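Local coordinates for uncharacterized protein (Bacteroides ovatus, PDB 4FS7) that is of unknown function but, as an extracellular leucine-rich repeat protein of the BspA type, probably binds other proteins, at residues I199-F204 against L222-L227; T230-I235 against Y250-L255; T242-S247 against G269-N274; S257-N262 against K280-S285. All coordinates share one frame; numbering follows the deposited sequence. Where two conformers were deposited one is given.

Contact 1 (I199-F204 against L222-L227); sequences IRDYCF and LGDFAL
D224 O takes one hydrogen bond from the neighbouring coil, from Y202 N-H (Y202 N to D224 O 2.9 Å, nearly along the C=O axis), and a weaker CA-H contact from D201, whose CA lies 3.2 Å from D224 O. The same oxygen also sits over one face of the Y202 ring, offset toward its rim. Two type II turns, R200 to C203 and G223 to A226, stack here in successive coils of a leucine-rich repeat solenoid. I199 O accepts G223 N-H where the second turn begins, and F204 N-H is hydrogen-bonded to A226 O, the last residue of that turn. In the core I199 and L222 lie side by side, I199 CG2 meets A226 CB, and F204 runs along L227. D224 N-H is hydrogen-bonded to D201 OD1 (2.9 Å), coming from above the carboxylate plane. Beside this bond the D201 and D224 carboxylates stack with their planes 3° apart. Replacing D201 by an alanine would probably loosen the two turns, since D224 N-H would lose its side-chain acceptor. The Y202 and F225 rings are nearly parallel but slid apart, their centroids 5.1 Å from each other. One water donates to D201 OD2 and to D224 OD2. D224 OD1 accepts K246 N-H from the next coil, so the two like charges, which might otherwise raise each other's pKa, are probably tolerated because water and backbone N-H groups share the load.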
loop_
_atom_site.group_PDB
_atom_site.type_symbol
_atom_site.label_atom_id
_atom_site.label_comp_id
_atom_site.label_asym_id
_atom_site.label_seq_id
_atom_site.Cartn_x
_atom_site.Cartn_y
_atom_site.Cartn_z
ATOM N N ILE A 199 -8.452 -3.749 -2.892
ATOM C CA ILE A 199 -7.287 -2.886 -2.640
ATOM C C ILE A 199 -6.089 -3.670 -3.149
ATOM O O ILE A 199 -5.792 -4.765 -2.644
ATOM C CB ILE A 199 -7.135 -2.512 -1.153
ATOM C CG1 ILE A 199 -8.317 -1.656 -0.703
ATOM C CG2 ILE A 199 -5.799 -1.844 -0.901
ATOM C CD1 ILE A 199 -8.388 -1.385 0.803
ATOM N N ARG A 200 -5.404 -3.130 -4.152
ATOM C CA ARG A 200 -4.281 -3.806 -4.777
ATOM C C ARG A 200 -2.990 -3.670 -3.990
ATOM O O ARG A 200 -2.915 -2.991 -2.967
ATOM C CB ARG A 200 -4.133 -3.333 -6.228
ATOM C CG ARG A 200 -5.280 -3.801 -7.116
ATOM C CD ARG A 200 -4.970 -3.577 -8.587
ATOM N NE ARG A 200 -6.003 -4.094 -9.482
ATOM C CZ ARG A 200 -6.224 -3.641 -10.731
ATOM N NH1 ARG A 200 -5.506 -2.620 -11.207
ATOM N NH2 ARG A 200 -7.205 -4.165 -11.485
ATOM N N ASP A 201 -1.954 -4.319 -4.504
ATOM C CA ASP A 201 -0.672 -4.420 -3.800
ATOM C C ASP A 201 -0.118 -3.071 -3.424
ATOM O O ASP A 201 -0.195 -2.128 -4.220
ATOM C CB ASP A 201 0.379 -5.138 -4.676
ATOM C CG ASP A 201 0.027 -6.537 -5.124
ATOM O OD1 ASP A 201 -0.898 -7.146 -4.637
ATOM O OD2 ASP A 201 0.762 -7.062 -6.003
ATOM N N TYR A 202 0.512 -2.939 -2.250
ATOM C CA TYR A 202 1.229 -1.771 -1.810
ATOM C C TYR A 202 0.368 -0.530 -1.667
ATOM O O TYR A 202 0.939 0.525 -1.446
ATOM C CB TYR A 202 2.403 -1.476 -2.762
ATOM C CG TYR A 202 3.428 -2.573 -2.788
ATOM C CD1 TYR A 202 4.392 -2.698 -1.794
ATOM C CD2 TYR A 202 3.417 -3.477 -3.794
ATOM C CE1 TYR A 202 5.340 -3.734 -1.845
ATOM C CE2 TYR A 202 4.349 -4.542 -3.844
ATOM C CZ TYR A 202 5.283 -4.660 -2.849
ATOM O OH TYR A 202 6.203 -5.687 -2.908
ATOM N N CYS A 203 -0.958 -0.637 -1.683
ATOM C CA CYS A 203 -1.777 0.583 -1.790
ATOM C C CYS A 203 -1.466 1.622 -0.706
ATOM O O CYS A 203 -1.378 2.815 -1.006
ATOM C CB CYS A 203 -3.247 0.194 -1.806
ATOM S SG CYS A 203 -4.357 1.523 -2.187
ATOM N N PHE A 204 -1.364 1.153 0.551
ATOM C CA PHE A 204 -1.125 2.021 1.689
ATOM C C PHE A 204 0.210 1.693 2.351
ATOM O O PHE A 204 0.455 2.106 3.479
ATOM C CB PHE A 204 -2.260 1.968 2.715
ATOM C CG PHE A 204 -3.580 2.365 2.160
ATOM C CD1 PHE A 204 -3.907 3.726 2.039
ATOM C CD2 PHE A 204 -4.491 1.429 1.732
ATOM C CE1 PHE A 204 -5.091 4.133 1.529
ATOM C CE2 PHE A 204 -5.720 1.851 1.219
ATOM C CZ PHE A 204 -6.012 3.201 1.161
ATOM N N LEU A 222 -7.446 -7.813 -0.160
ATOM C CA LEU A 222 -6.289 -6.922 0.129
ATOM C C LEU A 222 -5.038 -7.541 -0.458
ATOM O O LEU A 222 -4.695 -8.668 -0.141
ATOM C CB LEU A 222 -5.981 -6.717 1.629
ATOM C CG LEU A 222 -7.080 -6.198 2.524
ATOM C CD1 LEU A 222 -6.640 -6.106 3.998
ATOM C CD2 LEU A 222 -7.643 -4.882 2.075
ATOM N N GLY A 223 -4.335 -6.783 -1.302
ATOM C CA GLY A 223 -3.171 -7.261 -2.012
ATOM C C GLY A 223 -1.893 -7.289 -1.174
ATOM O O GLY A 223 -1.842 -6.900 0.013
ATOM N N ASP A 224 -0.843 -7.759 -1.813
ATOM C CA ASP A 224 0.429 -7.936 -1.171
ATOM C C ASP A 224 0.942 -6.616 -0.592
ATOM O O ASP A 224 0.898 -5.591 -1.275
ATOM C CB ASP A 224 1.504 -8.462 -2.154
ATOM C CG ASP A 224 1.235 -9.842 -2.733
ATOM O OD1 ASP A 224 0.267 -10.502 -2.348
ATOM O OD2 ASP A 224 2.051 -10.241 -3.593
ATOM N N PHE A 225 1.385 -6.604 0.663
ATOM C CA PHE A 225 1.909 -5.434 1.320
ATOM C C PHE A 225 0.922 -4.253 1.374
ATOM O O PHE A 225 1.310 -3.128 1.611
ATOM C CB PHE A 225 3.236 -4.944 0.684
ATOM C CG PHE A 225 4.390 -5.879 0.866
ATOM C CD1 PHE A 225 5.229 -5.760 1.985
ATOM C CD2 PHE A 225 4.692 -6.821 -0.079
ATOM C CE1 PHE A 225 6.311 -6.599 2.146
ATOM C CE2 PHE A 225 5.793 -7.669 0.110
ATOM C CZ PHE A 225 6.580 -7.532 1.195
ATOM N N ALA A 226 -0.392 -4.501 1.229
ATOM C CA ALA A 226 -1.327 -3.374 1.082
ATOM C C ALA A 226 -1.400 -2.453 2.257
ATOM O O ALA A 226 -1.656 -1.248 2.083
ATOM C CB ALA A 226 -2.725 -3.849 0.684
ATOM N N LEU A 227 -1.199 -3.011 3.455
ATOM C CA LEU A 227 -1.244 -2.238 4.691
ATOM C C LEU A 227 0.086 -2.373 5.427
ATOM O O LEU A 227 0.130 -2.229 6.642
ATOM C CB LEU A 227 -2.446 -2.650 5.551
ATOM C CG LEU A 227 -3.812 -2.267 4.983
ATOM C CD1 LEU A 227 -4.937 -2.948 5.776
ATOM C CD2 LEU A 227 -3.931 -0.749 5.066
HETATM O O HOH W 1 3.390 -8.492 -5.293
#

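Contact 2 (T230-I235 against Y250-L255); sequences TGVKNI and YGCTDL
Y250, the one aromatic residue in these two segments, turns its ring away from 230-235: it meets the ring of Y273, planes at about 20°, and its hydroxyl makes a weak hydrogen bond with N274. The flat end of D254 does come across, bringing OD2 to 4.0 Å from G231 CA, while N234 is bonded through OD1 to S257 OG. The contact itself is carried by C252 and L255. C252 SG, anti to its own carbonyl carbon, accepts T230 N-H with T230 N at 3.6 Å and a fairly straight angle of 157°. T230 OG1 lies near the sulfur too, though its hydrogen bond goes to L227 O. An alanine at C252 would remove that acceptor and is likely to slacken the hold on the T230 end of the loop. L255 CG stands anti to its backbone N and, with chi2 at 59°, this brings L255 CD1 against K233 O (3.6 Å) and I235 CG1 (3.7 Å), the L255 and I235 side chains crossing at about a right angle. V232 runs alongside L255, and L255 CA comes within 3.1 Å of V232 O. Water stitches the rest. One molecule donates to both T230 O and V232 O and accepts D254 N-H; a second joins T230 O to T253 N. K233 NZ pairs with E256 and shares a third water with D254 O. V232 and L255, each two residues before a strand of one parallel sheet, are successive leucine-type core positions of a BspA-type leucine-rich repeat solenoid.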
loop_
_atom_site.group_PDB
_atom_site.type_symbol
_atom_site.label_atom_id
_atom_site.label_comp_id
_atom_site.label_asym_id
_atom_site.label_seq_id
_atom_site.Cartn_x
_atom_site.Cartn_y
_atom_site.Cartn_z
ATOM N N THR A 230 1.936 0.467 8.199
ATOM C CA THR A 230 0.903 1.406 8.552
ATOM C C THR A 230 0.787 1.558 10.061
ATOM O O THR A 230 1.497 0.887 10.820
ATOM C CB THR A 230 -0.441 1.041 7.907
ATOM O OG1 THR A 230 -0.889 -0.222 8.424
ATOM C CG2 THR A 230 -0.370 1.076 6.359
ATOM N N GLY A 231 -0.110 2.440 10.499
ATOM C CA GLY A 231 -0.246 2.781 11.902
ATOM C C GLY A 231 -1.375 2.036 12.598
ATOM O O GLY A 231 -1.735 2.404 13.724
ATOM N N VAL A 232 -1.947 1.009 11.968
ATOM C CA VAL A 232 -3.110 0.349 12.539
ATOM C C VAL A 232 -2.786 -0.301 13.883
ATOM O O VAL A 232 -1.698 -0.845 14.095
ATOM C CB VAL A 232 -3.674 -0.710 11.548
ATOM C CG1 VAL A 232 -4.222 0.044 10.290
ATOM C CG2 VAL A 232 -2.611 -1.757 11.164
ATOM N N LYS A 233 -3.750 -0.243 14.804
ATOM C CA LYS A 233 -3.546 -0.740 16.184
ATOM C C LYS A 233 -4.229 -2.064 16.466
ATOM O O LYS A 233 -3.638 -2.939 17.089
ATOM C CB LYS A 233 -4.058 0.305 17.186
ATOM C CG LYS A 233 -3.832 -0.074 18.668
ATOM C CD LYS A 233 -4.566 0.934 19.610
ATOM C CE LYS A 233 -3.949 1.008 21.007
ATOM N NZ LYS A 233 -2.590 1.682 20.998
ATOM N N ASN A 234 -5.486 -2.227 16.036
ATOM C CA ASN A 234 -6.259 -3.440 16.279
ATOM C C ASN A 234 -6.996 -3.779 15.008
ATOM O O ASN A 234 -7.813 -2.992 14.532
ATOM C CB ASN A 234 -7.256 -3.262 17.439
ATOM C CG ASN A 234 -6.572 -2.951 18.740
ATOM O OD1 ASN A 234 -5.925 -3.822 19.364
ATOM N ND2 ASN A 234 -6.666 -1.734 19.152
ATOM N N ILE A 235 -6.677 -4.911 14.405
ATOM C CA ILE A 235 -7.278 -5.318 13.171
ATOM C C ILE A 235 -8.229 -6.478 13.418
ATOM O O ILE A 235 -7.891 -7.486 14.058
ATOM C CB ILE A 235 -6.164 -5.728 12.142
ATOM C CG1 ILE A 235 -5.487 -4.489 11.604
ATOM C CG2 ILE A 235 -6.739 -6.568 10.982
ATOM C CD1 ILE A 235 -6.374 -3.617 10.655
ATOM N N TYR A 250 3.000 -6.381 6.781
ATOM C CA TYR A 250 4.426 -6.513 7.056
ATOM C C TYR A 250 4.977 -5.344 7.826
ATOM O O TYR A 250 4.837 -4.194 7.425
ATOM C CB TYR A 250 5.193 -6.635 5.723
ATOM C CG TYR A 250 6.650 -6.903 5.913
ATOM C CD1 TYR A 250 7.528 -5.867 6.185
ATOM C CD2 TYR A 250 7.156 -8.181 5.895
ATOM C CE1 TYR A 250 8.868 -6.100 6.469
ATOM C CE2 TYR A 250 8.509 -8.415 6.138
ATOM C CZ TYR A 250 9.341 -7.383 6.442
ATOM O OH TYR A 250 10.670 -7.705 6.727
ATOM N N GLY A 251 5.651 -5.614 8.949
ATOM C CA GLY A 251 6.384 -4.615 9.646
ATOM C C GLY A 251 5.599 -3.545 10.369
ATOM O O GLY A 251 6.162 -2.517 10.730
ATOM N N CYS A 252 4.284 -3.735 10.533
ATOM C CA CYS A 252 3.470 -2.752 11.264
ATOM C C CYS A 252 3.928 -2.739 12.711
ATOM O O CYS A 252 3.851 -3.735 13.364
ATOM C CB CYS A 252 1.992 -3.073 11.192
ATOM S SG CYS A 252 1.273 -2.792 9.567
ATOM N N THR A 253 4.411 -1.628 13.210
ATOM C CA THR A 253 4.998 -1.588 14.550
ATOM C C THR A 253 4.026 -1.186 15.666
ATOM O O THR A 253 4.321 -1.391 16.848
ATOM C CB THR A 253 6.214 -0.619 14.575
ATOM O OG1 THR A 253 5.787 0.697 14.271
ATOM C CG2 THR A 253 7.278 -1.065 13.603
ATOM N N ASP A 254 2.873 -0.639 15.297
ATOM C CA ASP A 254 1.877 -0.190 16.246
ATOM C C ASP A 254 0.734 -1.173 16.409
ATOM O O ASP A 254 -0.154 -1.006 17.249
ATOM C CB ASP A 254 1.316 1.183 15.836
ATOM C CG ASP A 254 2.355 2.257 15.858
ATOM O OD1 ASP A 254 3.228 2.146 16.716
ATOM O OD2 ASP A 254 2.315 3.173 14.995
ATOM N N LEU A 255 0.754 -2.257 15.651
ATOM C CA LEU A 255 -0.314 -3.233 15.613
ATOM C C LEU A 255 -0.202 -4.102 16.847
ATOM O O LEU A 255 0.804 -4.818 17.020
ATOM C CB LEU A 255 -0.220 -4.074 14.345
ATOM C CG LEU A 255 -1.260 -5.145 14.118
ATOM C CD1 LEU A 255 -2.682 -4.582 14.071
ATOM C CD2 LEU A 255 -0.938 -5.884 12.810
HETATM O O HOH W 2 0.945 -0.611 13.074
HETATM O O HOH W 3 4.221 0.608 11.250
HETATM O O HOH W 4 -0.370 0.950 19.100
#

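Contact 3 (T242-S247 against G269-N274); sequences TELGKS and GSLFYN
This is coil-on-coil packing in the leucine-rich repeat solenoid, where the chain leaving strand 243-244 lies against the turn that follows strand 266-267, its neighbour in the same parallel sheet. A single backbone hydrogen bond crosses the gap: S247 N-H points nearly along the axis of the G269 carbonyl, with S247 N 2.9 Å from G269 O. Two CA-H groups support it, that of K246 on G269 O and that of S247 on S270 O, the latter with S247 CA at 3.3 Å and the hydrogen almost in line at 163°. S270 O does double duty, since it also accepts Y273 N-H inside the type I turn from S270 to Y273. S247 OG rests on S270 CB at 3.5 Å, while the extended chain of K246 leads away from the contact. S247 also packs back on F225, so the same short loop touches coils before and after it. Inward, L244 and L271 cross at about a right angle, with L244 CD1 3.6 Å from L271 CD2; I260 lies beside L271 and L222 beside L244, continuing the apolar core. The fit probably costs L271 a little. Its chi1 of -136° is off a staggered value, and its other methyl is pressed on a backbone oxygen: L271 CD1 stands just 3.2 Å from G245 O.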
loop_
_atom_site.group_PDB
_atom_site.type_symbol
_atom_site.label_atom_id
_atom_site.label_comp_id
_atom_site.label_asym_id
_atom_site.label_seq_id
_atom_site.Cartn_x
_atom_site.Cartn_y
_atom_site.Cartn_z
ATOM N N THR A 242 -12.496 -12.486 1.378
ATOM C CA THR A 242 -12.251 -13.799 0.815
ATOM C C THR A 242 -10.784 -14.088 0.489
ATOM O O THR A 242 -10.409 -15.269 0.444
ATOM C CB THR A 242 -13.128 -14.050 -0.370
ATOM O OG1 THR A 242 -12.825 -13.081 -1.367
ATOM C CG2 THR A 242 -14.636 -14.005 0.024
ATOM N N GLU A 243 -9.959 -13.061 0.281
ATOM C CA GLU A 243 -8.549 -13.278 0.080
ATOM C C GLU A 243 -7.707 -12.123 0.592
ATOM O O GLU A 243 -7.996 -10.965 0.316
ATOM C CB GLU A 243 -8.222 -13.514 -1.389
ATOM C CG GLU A 243 -6.751 -13.838 -1.599
ATOM C CD GLU A 243 -6.345 -14.202 -3.013
ATOM O OE1 GLU A 243 -7.187 -14.176 -3.928
ATOM O OE2 GLU A 243 -5.153 -14.507 -3.218
ATOM N N LEU A 244 -6.659 -12.501 1.324
ATOM C CA LEU A 244 -5.552 -11.627 1.691
ATOM C C LEU A 244 -4.321 -12.142 0.965
ATOM O O LEU A 244 -4.105 -13.356 0.922
ATOM C CB LEU A 244 -5.281 -11.641 3.209
ATOM C CG LEU A 244 -6.470 -11.341 4.106
ATOM C CD1 LEU A 244 -6.077 -11.460 5.552
ATOM C CD2 LEU A 244 -7.066 -9.976 3.809
ATOM N N GLY A 245 -3.560 -11.220 0.375
ATOM C CA GLY A 245 -2.297 -11.512 -0.267
ATOM C C GLY A 245 -1.184 -11.847 0.711
ATOM O O GLY A 245 -1.439 -12.259 1.833
ATOM N N LYS A 246 0.052 -11.662 0.255
ATOM C CA LYS A 246 1.232 -11.898 1.086
ATOM C C LYS A 246 1.612 -10.635 1.850
ATOM O O LYS A 246 1.500 -9.519 1.323
ATOM C CB LYS A 246 2.394 -12.289 0.190
ATOM C CG LYS A 246 2.186 -13.531 -0.607
ATOM C CD LYS A 246 3.203 -13.659 -1.773
ATOM C CE LYS A 246 2.912 -14.857 -2.636
ATOM N NZ LYS A 246 3.748 -14.807 -3.864
ATOM N N SER A 247 2.124 -10.779 3.069
ATOM C CA SER A 247 2.828 -9.677 3.695
ATOM C C SER A 247 1.937 -8.429 3.866
ATOM O O SER A 247 2.440 -7.321 3.909
ATOM C CB SER A 247 4.099 -9.310 2.912
ATOM O OG SER A 247 4.910 -10.473 2.706
ATOM N N GLY A 269 1.493 -15.869 2.650
ATOM C CA GLY A 269 2.501 -15.936 3.670
ATOM C C GLY A 269 2.890 -14.597 4.257
ATOM O O GLY A 269 2.599 -13.536 3.712
ATOM N N SER A 270 3.590 -14.665 5.383
ATOM C CA SER A 270 4.268 -13.512 5.986
ATOM C C SER A 270 3.351 -12.353 6.367
ATOM O O SER A 270 3.790 -11.214 6.411
ATOM C CB SER A 270 5.360 -13.011 5.049
ATOM O OG SER A 270 6.346 -14.027 4.811
ATOM N N LEU A 271 2.096 -12.631 6.730
ATOM C CA LEU A 271 1.134 -11.560 6.910
ATOM C C LEU A 271 1.540 -10.554 7.959
ATOM O O LEU A 271 1.365 -9.357 7.765
ATOM C CB LEU A 271 -0.278 -12.049 7.242
ATOM C CG LEU A 271 -1.357 -11.257 6.409
ATOM C CD1 LEU A 271 -1.315 -11.825 4.985
ATOM C CD2 LEU A 271 -2.736 -11.473 7.015
ATOM N N PHE A 272 2.050 -11.039 9.101
ATOM C CA PHE A 272 2.428 -10.214 10.231
ATOM C C PHE A 272 3.906 -10.292 10.518
ATOM O O PHE A 272 4.364 -10.054 11.643
ATOM C CB PHE A 272 1.608 -10.567 11.471
ATOM C CG PHE A 272 0.129 -10.477 11.231
ATOM C CD1 PHE A 272 -0.494 -9.242 11.090
ATOM C CD2 PHE A 272 -0.637 -11.593 11.089
ATOM C CE1 PHE A 272 -1.834 -9.168 10.841
ATOM C CE2 PHE A 272 -2.023 -11.513 10.823
ATOM C CZ PHE A 272 -2.588 -10.269 10.667
ATOM N N TYR A 273 4.691 -10.556 9.472
ATOM C CA TYR A 273 6.136 -10.638 9.618
ATOM C C TYR A 273 6.676 -9.331 10.193
ATOM O O TYR A 273 6.359 -8.244 9.689
ATOM C CB TYR A 273 6.719 -10.905 8.236
ATOM C CG TYR A 273 8.130 -11.475 8.140
ATOM C CD1 TYR A 273 9.239 -10.789 8.567
ATOM C CD2 TYR A 273 8.339 -12.724 7.536
ATOM C CE1 TYR A 273 10.512 -11.351 8.463
ATOM C CE2 TYR A 273 9.614 -13.249 7.416
ATOM C CZ TYR A 273 10.677 -12.559 7.876
ATOM O OH TYR A 273 11.942 -13.095 7.747
ATOM N N ASN A 274 7.487 -9.424 11.244
ATOM C CA ASN A 274 8.095 -8.277 11.874
ATOM C C ASN A 274 7.103 -7.299 12.493
ATOM O O ASN A 274 7.423 -6.130 12.699
ATOM C CB ASN A 274 9.085 -7.556 10.929
ATOM C CG ASN A 274 10.447 -8.218 10.862
ATOM O OD1 ASN A 274 10.851 -8.897 11.772
ATOM N ND2 ASN A 274 11.147 -8.025 9.773
#

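Contact 4 (S257-N262 against K280-S285); sequences SISIQN and KVIYGS. With EDO (1,2-ethanediol), chain C.
The tight, buried part is the backbone and the face bearing I258, I260, V281 and Y283. Strands 257-260 and 280-283 are neighbours in a parallel sheet of the leucine-rich repeat solenoid, their axes 4.8 Å apart and 2° from each other. Four hydrogen bonds that alternate in direction join them: I258 N to K280 O, I282 N to I258 O, I260 N to I282 O, and G284 N to I260 O, the last at 2.8 Å. On the buried face I258 and V281 lie side by side, I258 CG1 touching V281 CG2 at 3.9 Å. I258 CG1 occupies the crowded place between backbone N and carbonyl carbon, and its chi2 of 91° is off a staggered value, so the packing probably costs some strain; F272 lies against the same isoleucine. The other face, with S257, S259, K280 and I282, is the side nearer solvent, and K280 swings its chain outward to a long, weak ion pair with E301. Just past the strand, Q261 extends alongside I282, its CD 3.8 Å from I282 CG2. A CB on G284 would run into Q261 O. A 1,2-ethanediol, probably from the crystallisation liquor, donates from O1 to S285 OG at 2.7 Å and also bonds I267 N and I287 N. Backbone hydrogen bonding thus fixes the register, between an apolar face and one that mixes I282 with polar chains.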
loop_
_atom_site.group_PDB
_atom_site.type_symbol
_atom_site.label_atom_id
_atom_site.label_comp_id
_atom_site.label_asym_id
_atom_site.label_seq_id
_atom_site.Cartn_x
_atom_site.Cartn_y
_atom_site.Cartn_z
ATOM N N SER A 257 -3.126 -6.098 18.253
ATOM C CA SER A 257 -3.945 -7.282 18.191
ATOM C C SER A 257 -4.486 -7.501 16.801
ATOM O O SER A 257 -4.765 -6.545 16.063
ATOM C CB SER A 257 -5.121 -7.303 19.164
ATOM O OG SER A 257 -6.127 -6.432 18.761
ATOM N N ILE A 258 -4.718 -8.761 16.463
ATOM C CA ILE A 258 -5.347 -9.210 15.247
ATOM C C ILE A 258 -6.345 -10.321 15.498
ATOM O O ILE A 258 -6.130 -11.183 16.359
ATOM C CB ILE A 258 -4.315 -9.611 14.121
ATOM C CG1 ILE A 258 -3.588 -10.944 14.361
ATOM C CG2 ILE A 258 -3.340 -8.464 13.899
ATOM C CD1 ILE A 258 -4.306 -12.163 13.746
ATOM N N SER A 259 -7.405 -10.306 14.710
ATOM C CA SER A 259 -8.417 -11.321 14.735
ATOM C C SER A 259 -8.797 -11.684 13.329
ATOM O O SER A 259 -9.265 -10.811 12.563
ATOM C CB SER A 259 -9.619 -10.787 15.495
ATOM O OG SER A 259 -10.691 -11.717 15.392
ATOM N N ILE A 260 -8.554 -12.925 12.960
ATOM C CA ILE A 260 -8.864 -13.443 11.653
ATOM C C ILE A 260 -9.498 -14.761 11.912
ATOM O O ILE A 260 -8.812 -15.767 12.011
ATOM C CB ILE A 260 -7.596 -13.637 10.767
ATOM C CG1 ILE A 260 -6.818 -12.365 10.623
ATOM C CG2 ILE A 260 -8.006 -14.125 9.413
ATOM C CD1 ILE A 260 -5.623 -12.543 9.613
ATOM N N GLN A 261 -10.823 -14.784 12.030
ATOM C CA GLN A 261 -11.483 -15.953 12.554
ATOM C C GLN A 261 -12.063 -16.852 11.498
ATOM O O GLN A 261 -12.360 -18.018 11.766
ATOM C CB GLN A 261 -12.528 -15.605 13.585
ATOM C CG GLN A 261 -11.930 -14.951 14.787
ATOM C CD GLN A 261 -12.860 -14.832 15.970
ATOM O OE1 GLN A 261 -13.200 -15.828 16.584
ATOM N NE2 GLN A 261 -13.236 -13.611 16.332
ATOM N N ASN A 262 -12.254 -16.320 10.302
ATOM C CA ASN A 262 -12.949 -17.008 9.275
ATOM C C ASN A 262 -12.207 -18.266 8.833
ATOM O O ASN A 262 -11.019 -18.237 8.450
ATOM C CB ASN A 262 -13.180 -16.066 8.094
ATOM C CG ASN A 262 -14.163 -16.616 7.127
ATOM O OD1 ASN A 262 -13.813 -17.403 6.291
ATOM N ND2 ASN A 262 -15.453 -16.273 7.305
ATOM N N LYS A 280 -1.499 -9.953 20.841
ATOM C CA LYS A 280 -2.604 -10.895 20.902
ATOM C C LYS A 280 -3.117 -11.245 19.535
ATOM O O LYS A 280 -3.325 -10.372 18.685
ATOM C CB LYS A 280 -3.777 -10.351 21.740
ATOM C CG LYS A 280 -3.448 -10.116 23.192
ATOM C CD LYS A 280 -4.687 -9.863 24.034
ATOM C CE LYS A 280 -4.277 -9.720 25.479
ATOM N NZ LYS A 280 -3.391 -10.853 25.867
ATOM N N VAL A 281 -3.370 -12.519 19.346
ATOM C CA VAL A 281 -3.876 -13.105 18.143
ATOM C C VAL A 281 -5.054 -14.024 18.400
ATOM O O VAL A 281 -5.014 -14.819 19.327
ATOM C CB VAL A 281 -2.738 -13.982 17.482
ATOM C CG1 VAL A 281 -3.295 -14.963 16.439
ATOM C CG2 VAL A 281 -1.625 -13.107 16.919
ATOM N N ILE A 282 -6.099 -13.867 17.591
ATOM C CA ILE A 282 -7.141 -14.861 17.450
ATOM C C ILE A 282 -7.141 -15.271 15.985
ATOM O O ILE A 282 -7.258 -14.417 15.103
ATOM C CB ILE A 282 -8.549 -14.361 17.849
ATOM C CG1 ILE A 282 -8.521 -13.717 19.225
ATOM C CG2 ILE A 282 -9.532 -15.535 17.701
ATOM C CD1 ILE A 282 -9.815 -12.919 19.591
ATOM N N TYR A 283 -7.018 -16.560 15.701
ATOM C CA TYR A 283 -6.803 -17.024 14.344
ATOM C C TYR A 283 -7.548 -18.327 14.089
ATOM O O TYR A 283 -7.376 -19.277 14.830
ATOM C CB TYR A 283 -5.303 -17.208 14.090
ATOM C CG TYR A 283 -4.960 -17.509 12.643
ATOM C CD1 TYR A 283 -5.067 -18.771 12.115
ATOM C CD2 TYR A 283 -4.525 -16.486 11.795
ATOM C CE1 TYR A 283 -4.759 -19.033 10.791
ATOM C CE2 TYR A 283 -4.200 -16.745 10.486
ATOM C CZ TYR A 283 -4.343 -18.008 9.975
ATOM O OH TYR A 283 -3.985 -18.242 8.679
ATOM N N GLY A 284 -8.353 -18.369 13.034
ATOM C CA GLY A 284 -9.199 -19.508 12.708
ATOM C C GLY A 284 -9.091 -20.097 11.350
ATOM O O GLY A 284 -9.759 -21.082 11.047
ATOM N N SER A 285 -8.281 -19.525 10.452
ATOM C CA SER A 285 -8.183 -20.110 9.129
ATOM C C SER A 285 -7.471 -21.457 9.204
ATOM O O SER A 285 -6.622 -21.694 10.072
ATOM C CB SER A 285 -7.482 -19.197 8.128
ATOM O OG SER A 285 -7.663 -19.706 6.810
HETATM C C1 EDO C . -5.078 -19.978 4.926
HETATM O O1 EDO C . -5.931 -21.109 5.364
HETATM C C2 EDO C . -4.211 -20.258 3.669
HETATM O O2 EDO C . -4.893 -19.823 2.463
#

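Overall arrangement
From the N terminus, contact 1 comes first: 199-204 and 222-227 close a loop of 17 residues, one turn of the solenoid, before contact 2 opens at 230. Contacts 2, 3 and 4 close loops of 14, 21 and 17 residues. Contacts 2 and 3 cross, because 242-247 lies between 230-235 and 250-255 while 269-274 follows both. Contact 3 likewise crosses contact 4, whose first segment, 257-262, falls between its two halves. Contact 2 closes before contact 4 starts, yet the two share the parallel sheet through strands 234-237 and 257-260. Contacts 1 and 3 both lie at the sheet that includes strands 221-222 and 243-244. Between the two sheets, L244 of contact 3 meets I260 of contact 4.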